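Local coordinates for extracellular protein containing a SCP domain (Bacillus anthracis, PDB 4IFA), which is of unknown function but is an extracellular protein with an SCP (CAP-type) domain, considered a vaccine candidate and linked to virulence, at residues Ile216-Thr228 against Leu323-Phe336. Residues are numbered along the deposited sequence; the frame is centred on the assembly and turned at random. Where two conformers were deposited one is given.
Sequences IENGNMQQIFDLT and LGVGVYDKFYTQNF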
loop_
_atom_site.group_PDB
_atom_site.type_symbol
_atom_site.label_atom_id
_atom_site.label_comp_id
_atom_site.label_asym_id
_atom_site.label_seq_id
_atom_site.Cartn_x
_atom_site.Cartn_y
_atom_site.Cartn_z
ATOM N N ILE A 216 -13.329 5.894 2.028
ATOM C CA ILE A 216 -12.057 5.270 2.431
ATOM C C ILE A 216 -11.826 3.991 1.613
ATOM O O ILE A 216 -10.698 3.731 1.131
ATOM C CB ILE A 216 -12.029 4.956 3.931
ATOM C CG1 ILE A 216 -12.067 6.236 4.753
ATOM C CG2 ILE A 216 -10.770 4.142 4.275
ATOM C CD1 ILE A 216 -12.450 6.014 6.241
ATOM N N GLU A 217 -12.891 3.196 1.471
ATOM C CA GLU A 217 -12.827 1.950 0.689
ATOM C C GLU A 217 -12.449 2.256 -0.757
ATOM O O GLU A 217 -11.606 1.558 -1.335
ATOM C CB GLU A 217 -14.179 1.220 0.764
ATOM C CG GLU A 217 -14.427 0.614 2.154
ATOM C CD GLU A 217 -15.902 0.468 2.574
ATOM O OE1 GLU A 217 -16.829 0.755 1.777
ATOM O OE2 GLU A 217 -16.089 0.048 3.733
ATOM N N ASN A 218 -13.074 3.280 -1.337
ATOM C CA ASN A 218 -12.794 3.679 -2.723
ATOM C C ASN A 218 -11.311 4.049 -2.905
ATOM O O ASN A 218 -10.705 3.750 -3.939
ATOM C CB ASN A 218 -13.691 4.851 -3.154
ATOM C CG ASN A 218 -15.179 4.466 -3.313
ATOM O OD1 ASN A 218 -16.036 5.339 -3.463
ATOM N ND2 ASN A 218 -15.482 3.180 -3.273
ATOM N N GLY A 219 -10.722 4.699 -1.896
ATOM C CA GLY A 219 -9.301 5.066 -1.918
ATOM C C GLY A 219 -8.440 3.818 -1.886
ATOM O O GLY A 219 -7.472 3.672 -2.643
ATOM N N ASN A 220 -8.763 2.906 -0.980
ATOM C CA ASN A 220 -8.031 1.657 -0.905
ATOM C C ASN A 220 -8.102 0.882 -2.224
ATOM O O ASN A 220 -7.132 0.240 -2.639
ATOM C CB ASN A 220 -8.526 0.822 0.268
ATOM C CG ASN A 220 -7.916 1.229 1.586
ATOM O OD1 ASN A 220 -6.736 1.627 1.645
ATOM N ND2 ASN A 220 -8.684 1.094 2.677
HETATM N N MSE A 221 -9.265 0.883 -2.868
HETATM C CA MSE A 221 -9.432 0.204 -4.159
HETATM C C MSE A 221 -8.531 0.791 -5.253
HETATM O O MSE A 221 -7.849 0.043 -5.978
HETATM C CB MSE A 221 -10.901 0.307 -4.612
HETATM C CG MSE A 221 -11.807 -0.559 -3.779
HETATM SE SE MSE A 221 -13.694 -0.029 -3.770
HETATM C CE MSE A 221 -13.924 0.030 -5.741
ATOM N N GLN A 222 -8.524 2.105 -5.404
ATOM C CA GLN A 222 -7.700 2.721 -6.448
ATOM C C GLN A 222 -6.211 2.604 -6.130
ATOM O O GLN A 222 -5.401 2.362 -7.008
ATOM C CB GLN A 222 -8.078 4.179 -6.690
ATOM C CG GLN A 222 -7.289 4.760 -7.847
ATOM C CD GLN A 222 -7.640 4.151 -9.178
ATOM O OE1 GLN A 222 -8.799 3.814 -9.435
ATOM N NE2 GLN A 222 -6.648 4.037 -10.049
ATOM N N GLN A 223 -5.839 2.745 -4.875
ATOM C CA GLN A 223 -4.408 2.573 -4.500
ATOM C C GLN A 223 -3.958 1.149 -4.832
ATOM O O GLN A 223 -2.894 0.952 -5.414
ATOM C CB GLN A 223 -4.150 2.898 -3.039
ATOM C CG GLN A 223 -4.407 4.355 -2.704
ATOM C CD GLN A 223 -4.274 4.633 -1.264
ATOM O OE1 GLN A 223 -3.605 3.952 -0.506
ATOM N NE2 GLN A 223 -4.891 5.738 -0.863
ATOM N N ILE A 224 -4.753 0.141 -4.471
ATOM C CA ILE A 224 -4.363 -1.220 -4.811
ATOM C C ILE A 224 -4.213 -1.345 -6.323
ATOM O O ILE A 224 -3.292 -2.030 -6.808
ATOM C CB ILE A 224 -5.366 -2.271 -4.244
ATOM C CG1 ILE A 224 -5.197 -2.374 -2.733
ATOM C CG2 ILE A 224 -5.167 -3.654 -4.928
ATOM C CD1 ILE A 224 -6.350 -3.148 -2.025
ATOM N N PHE A 225 -5.153 -0.825 -7.087
ATOM C CA PHE A 225 -5.053 -0.872 -8.546
ATOM C C PHE A 225 -3.764 -0.282 -9.103
ATOM O O PHE A 225 -3.007 -0.952 -9.816
ATOM C CB PHE A 225 -6.284 -0.239 -9.186
ATOM C CG PHE A 225 -6.205 -0.132 -10.663
ATOM C CD1 PHE A 225 -6.455 -1.244 -11.492
ATOM C CD2 PHE A 225 -5.865 1.059 -11.269
ATOM C CE1 PHE A 225 -6.361 -1.139 -12.880
ATOM C CE2 PHE A 225 -5.776 1.152 -12.657
ATOM C CZ PHE A 225 -6.035 0.053 -13.455
ATOM N N ASP A 226 -3.489 0.955 -8.752
ATOM C CA ASP A 226 -2.282 1.603 -9.255
ATOM C C ASP A 226 -1.009 0.892 -8.792
ATOM O O ASP A 226 -0.058 0.743 -9.570
ATOM C CB ASP A 226 -2.226 3.056 -8.792
ATOM C CG ASP A 226 -3.195 3.945 -9.492
ATOM O OD1 ASP A 226 -3.571 3.675 -10.646
ATOM O OD2 ASP A 226 -3.574 5.011 -8.911
ATOM N N LEU A 227 -0.969 0.465 -7.527
ATOM C CA LEU A 227 0.229 -0.151 -6.994
ATOM C C LEU A 227 0.410 -1.548 -7.586
ATOM O O LEU A 227 1.527 -2.033 -7.668
ATOM C CB LEU A 227 0.166 -0.136 -5.455
ATOM C CG LEU A 227 0.176 1.245 -4.821
ATOM C CD1 LEU A 227 -0.142 1.114 -3.307
ATOM C CD2 LEU A 227 1.554 1.870 -5.048
ATOM N N THR A 228 -0.688 -2.189 -8.001
ATOM C CA THR A 228 -0.580 -3.489 -8.712
ATOM C C THR A 228 0.084 -3.213 -10.071
ATOM O O THR A 228 0.904 -4.013 -10.496
ATOM C CB THR A 228 -1.949 -4.180 -8.890
ATOM O OG1 THR A 228 -2.417 -4.567 -7.581
ATOM C CG2 THR A 228 -1.836 -5.456 -9.699
ATOM N N LEU A 323 -8.525 -5.716 -14.164
ATOM C CA LEU A 323 -8.581 -5.819 -12.718
ATOM C C LEU A 323 -9.661 -4.953 -12.150
ATOM O O LEU A 323 -9.745 -3.772 -12.482
ATOM C CB LEU A 323 -7.239 -5.414 -12.078
ATOM C CG LEU A 323 -7.106 -5.368 -10.564
ATOM C CD1 LEU A 323 -7.450 -6.705 -9.928
ATOM C CD2 LEU A 323 -5.721 -4.863 -10.156
ATOM N N GLY A 324 -10.487 -5.538 -11.295
ATOM C CA GLY A 324 -11.406 -4.748 -10.471
ATOM C C GLY A 324 -11.031 -5.055 -9.024
ATOM O O GLY A 324 -10.747 -6.185 -8.642
ATOM N N VAL A 325 -11.010 -4.032 -8.189
ATOM C CA VAL A 325 -10.679 -4.171 -6.769
ATOM C C VAL A 325 -11.900 -3.727 -5.995
ATOM O O VAL A 325 -12.465 -2.695 -6.290
ATOM C CB VAL A 325 -9.463 -3.280 -6.352
ATOM C CG1 VAL A 325 -9.068 -3.586 -4.931
ATOM C CG2 VAL A 325 -8.230 -3.478 -7.296
ATOM N N GLY A 326 -12.250 -4.495 -4.968
ATOM C CA GLY A 326 -13.392 -4.166 -4.101
ATOM C C GLY A 326 -12.993 -4.296 -2.649
ATOM O O GLY A 326 -12.481 -5.331 -2.233
ATOM N N VAL A 327 -13.276 -3.268 -1.870
ATOM C CA VAL A 327 -12.911 -3.182 -0.452
ATOM C C VAL A 327 -14.156 -2.847 0.349
ATOM O O VAL A 327 -14.975 -2.039 -0.083
ATOM C CB VAL A 327 -11.806 -2.113 -0.227
ATOM C CG1 VAL A 327 -11.500 -1.941 1.252
ATOM C CG2 VAL A 327 -10.531 -2.449 -1.074
ATOM N N TYR A 328 -14.320 -3.536 1.483
ATOM C CA TYR A 328 -15.416 -3.304 2.411
ATOM C C TYR A 328 -14.807 -3.403 3.805
ATOM O O TYR A 328 -14.327 -4.462 4.204
ATOM C CB TYR A 328 -16.545 -4.320 2.226
ATOM C CG TYR A 328 -17.782 -3.991 2.997
ATOM C CD1 TYR A 328 -18.670 -3.066 2.493
ATOM C CD2 TYR A 328 -18.029 -4.570 4.223
ATOM C CE1 TYR A 328 -19.852 -2.736 3.203
ATOM C CE2 TYR A 328 -19.188 -4.264 4.927
ATOM C CZ TYR A 328 -20.083 -3.342 4.405
ATOM O OH TYR A 328 -21.246 -3.009 5.114
ATOM N N ASP A 329 -14.768 -2.276 4.513
ATOM C CA ASP A 329 -14.042 -2.161 5.776
ATOM C C ASP A 329 -12.609 -2.682 5.529
ATOM O O ASP A 329 -11.959 -2.197 4.611
ATOM C CB ASP A 329 -14.792 -2.846 6.934
ATOM C CG ASP A 329 -14.364 -2.328 8.336
ATOM O OD1 ASP A 329 -13.374 -1.557 8.486
ATOM O OD2 ASP A 329 -15.099 -2.641 9.301
ATOM N N LYS A 330 -12.127 -3.644 6.305
ATOM C CA LYS A 330 -10.782 -4.175 6.081
ATOM C C LYS A 330 -10.770 -5.520 5.386
ATOM O O LYS A 330 -9.928 -6.348 5.667
ATOM C CB LYS A 330 -9.953 -4.164 7.392
ATOM C CG LYS A 330 -9.744 -2.719 7.913
ATOM C CD LYS A 330 -8.834 -2.704 9.108
ATOM C CE LYS A 330 -8.689 -1.298 9.646
ATOM N NZ LYS A 330 -8.019 -1.301 10.986
ATOM N N PHE A 331 -11.717 -5.720 4.447
ATOM C CA PHE A 331 -11.751 -6.889 3.584
ATOM C C PHE A 331 -11.447 -6.357 2.188
ATOM O O PHE A 331 -12.132 -5.457 1.695
ATOM C CB PHE A 331 -13.125 -7.609 3.658
ATOM C CG PHE A 331 -13.321 -8.402 4.916
ATOM C CD1 PHE A 331 -13.183 -9.792 4.919
ATOM C CD2 PHE A 331 -13.530 -7.749 6.121
ATOM C CE1 PHE A 331 -13.292 -10.491 6.091
ATOM C CE2 PHE A 331 -13.665 -8.466 7.296
ATOM C CZ PHE A 331 -13.519 -9.827 7.252
ATOM N N TYR A 332 -10.422 -6.933 1.580
ATOM C CA TYR A 332 -9.878 -6.496 0.304
ATOM C C TYR A 332 -9.884 -7.618 -0.697
ATOM O O TYR A 332 -9.400 -8.726 -0.414
ATOM C CB TYR A 332 -8.395 -6.084 0.500
ATOM C CG TYR A 332 -8.129 -5.135 1.664
ATOM C CD1 TYR A 332 -8.080 -3.751 1.473
ATOM C CD2 TYR A 332 -7.887 -5.616 2.937
ATOM C CE1 TYR A 332 -7.816 -2.887 2.496
ATOM C CE2 TYR A 332 -7.632 -4.728 3.994
ATOM C CZ TYR A 332 -7.589 -3.375 3.770
ATOM O OH TYR A 332 -7.346 -2.497 4.805
ATOM N N THR A 333 -10.487 -7.368 -1.873
ATOM C CA THR A 333 -10.573 -8.367 -2.921
ATOM C C THR A 333 -10.126 -7.822 -4.266
ATOM O O THR A 333 -10.618 -6.795 -4.713
ATOM C CB THR A 333 -12.043 -8.857 -3.077
ATOM O OG1 THR A 333 -12.491 -9.462 -1.855
ATOM C CG2 THR A 333 -12.221 -9.877 -4.189
ATOM N N GLN A 334 -9.203 -8.541 -4.897
ATOM C CA GLN A 334 -8.837 -8.310 -6.295
ATOM C C GLN A 334 -9.506 -9.377 -7.129
ATOM O O GLN A 334 -9.350 -10.577 -6.838
ATOM C CB GLN A 334 -7.330 -8.453 -6.516
ATOM C CG GLN A 334 -6.471 -7.357 -5.940
ATOM C CD GLN A 334 -4.984 -7.617 -6.130
ATOM O OE1 GLN A 334 -4.498 -8.730 -5.910
ATOM N NE2 GLN A 334 -4.238 -6.586 -6.569
ATOM N N ASN A 335 -10.178 -8.960 -8.206
ATOM C CA ASN A 335 -10.681 -9.884 -9.215
ATOM C C ASN A 335 -10.010 -9.510 -10.540
ATOM O O ASN A 335 -10.184 -8.419 -11.092
ATOM C CB ASN A 335 -12.208 -9.914 -9.314
ATOM C CG ASN A 335 -12.876 -10.666 -8.173
ATOM O OD1 ASN A 335 -12.213 -11.305 -7.294
ATOM N ND2 ASN A 335 -14.195 -10.596 -8.156
ATOM N N PHE A 336 -9.204 -10.443 -11.042
ATOM C CA PHE A 336 -8.456 -10.298 -12.278
ATOM C C PHE A 336 -9.248 -10.984 -13.378
ATOM O O PHE A 336 -9.830 -12.053 -13.161
ATOM C CB PHE A 336 -7.092 -11.026 -12.175
ATOM C CG PHE A 336 -6.151 -10.499 -11.130
ATOM C CD1 PHE A 336 -5.177 -9.583 -11.485
ATOM C CD2 PHE A 336 -6.219 -10.938 -9.817
ATOM C CE1 PHE A 336 -4.296 -9.098 -10.547
ATOM C CE2 PHE A 336 -5.359 -10.435 -8.857
ATOM C CZ PHE A 336 -4.393 -9.518 -9.239
HETATM O O HOH W 1 -17.073 -0.197 -0.690
HETATM O O HOH W 2 -11.370 0.284 3.835
#
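Glu217 lays its chain over the end of strand 323-328, its CB 3.5 Å from Val327 O, and its carboxylate holds the hairpin turn. Beyond CG the chain is extended (chi2 152°), which carries OE2 to the amide of Asp329, the second residue of the type II' turn from Tyr328 to Phe331. That hydrogen bond is nearly straight (2.8 Å from Asp329 N to Glu217 OE2, 173° at the hydrogen), although the donor stands above the carboxylate plane. One water ties Glu217 OE1 to Val327 O, and a second joins Asn220 ND2 to Asp329 O. Asn220 ND2 also lies at the edge of the Tyr332 ring, while its OD1 takes the amide of Gly298.

Farther along, the helix runs roughly antiparallel to strand 323-328, at an axis distance of 7.3 Å. Met221, a selenomethionine, and Val327 pass each other head to tail, CG meeting CG2 at 3.5 Å; a bend at chi3 (53°) folds the Met221 methyl against Val325 O. Both branches of Val325 lie close to the helix backbone at Met221, and Ile224 crosses them obliquely. The side chains of Ile224 and Tyr332 cross at about a right angle, with Ile224 CD1 3.9 Å from Tyr332 CD1, whereas Ile224 CG2 lies beside the amide of Gln334, whose OE1 accepts from Asn290. At the far end, Leu323 CD2 touches both Phe225 CD1 and Thr228 CG2, meeting the threonine tip to tip.

The contact thus packs helix 210-234 on one face of the sheet in a CAP-type alpha-beta-alpha sandwich, with helix 244-260 on the other. Its chemistry is divided: apolar branches fill the middle, while at one end a carboxylate and one water hold the turn, and a second water ties the carboxylate to the strand end. Val325 O and Val327 N are buried by the contact and have no polar partner in the model.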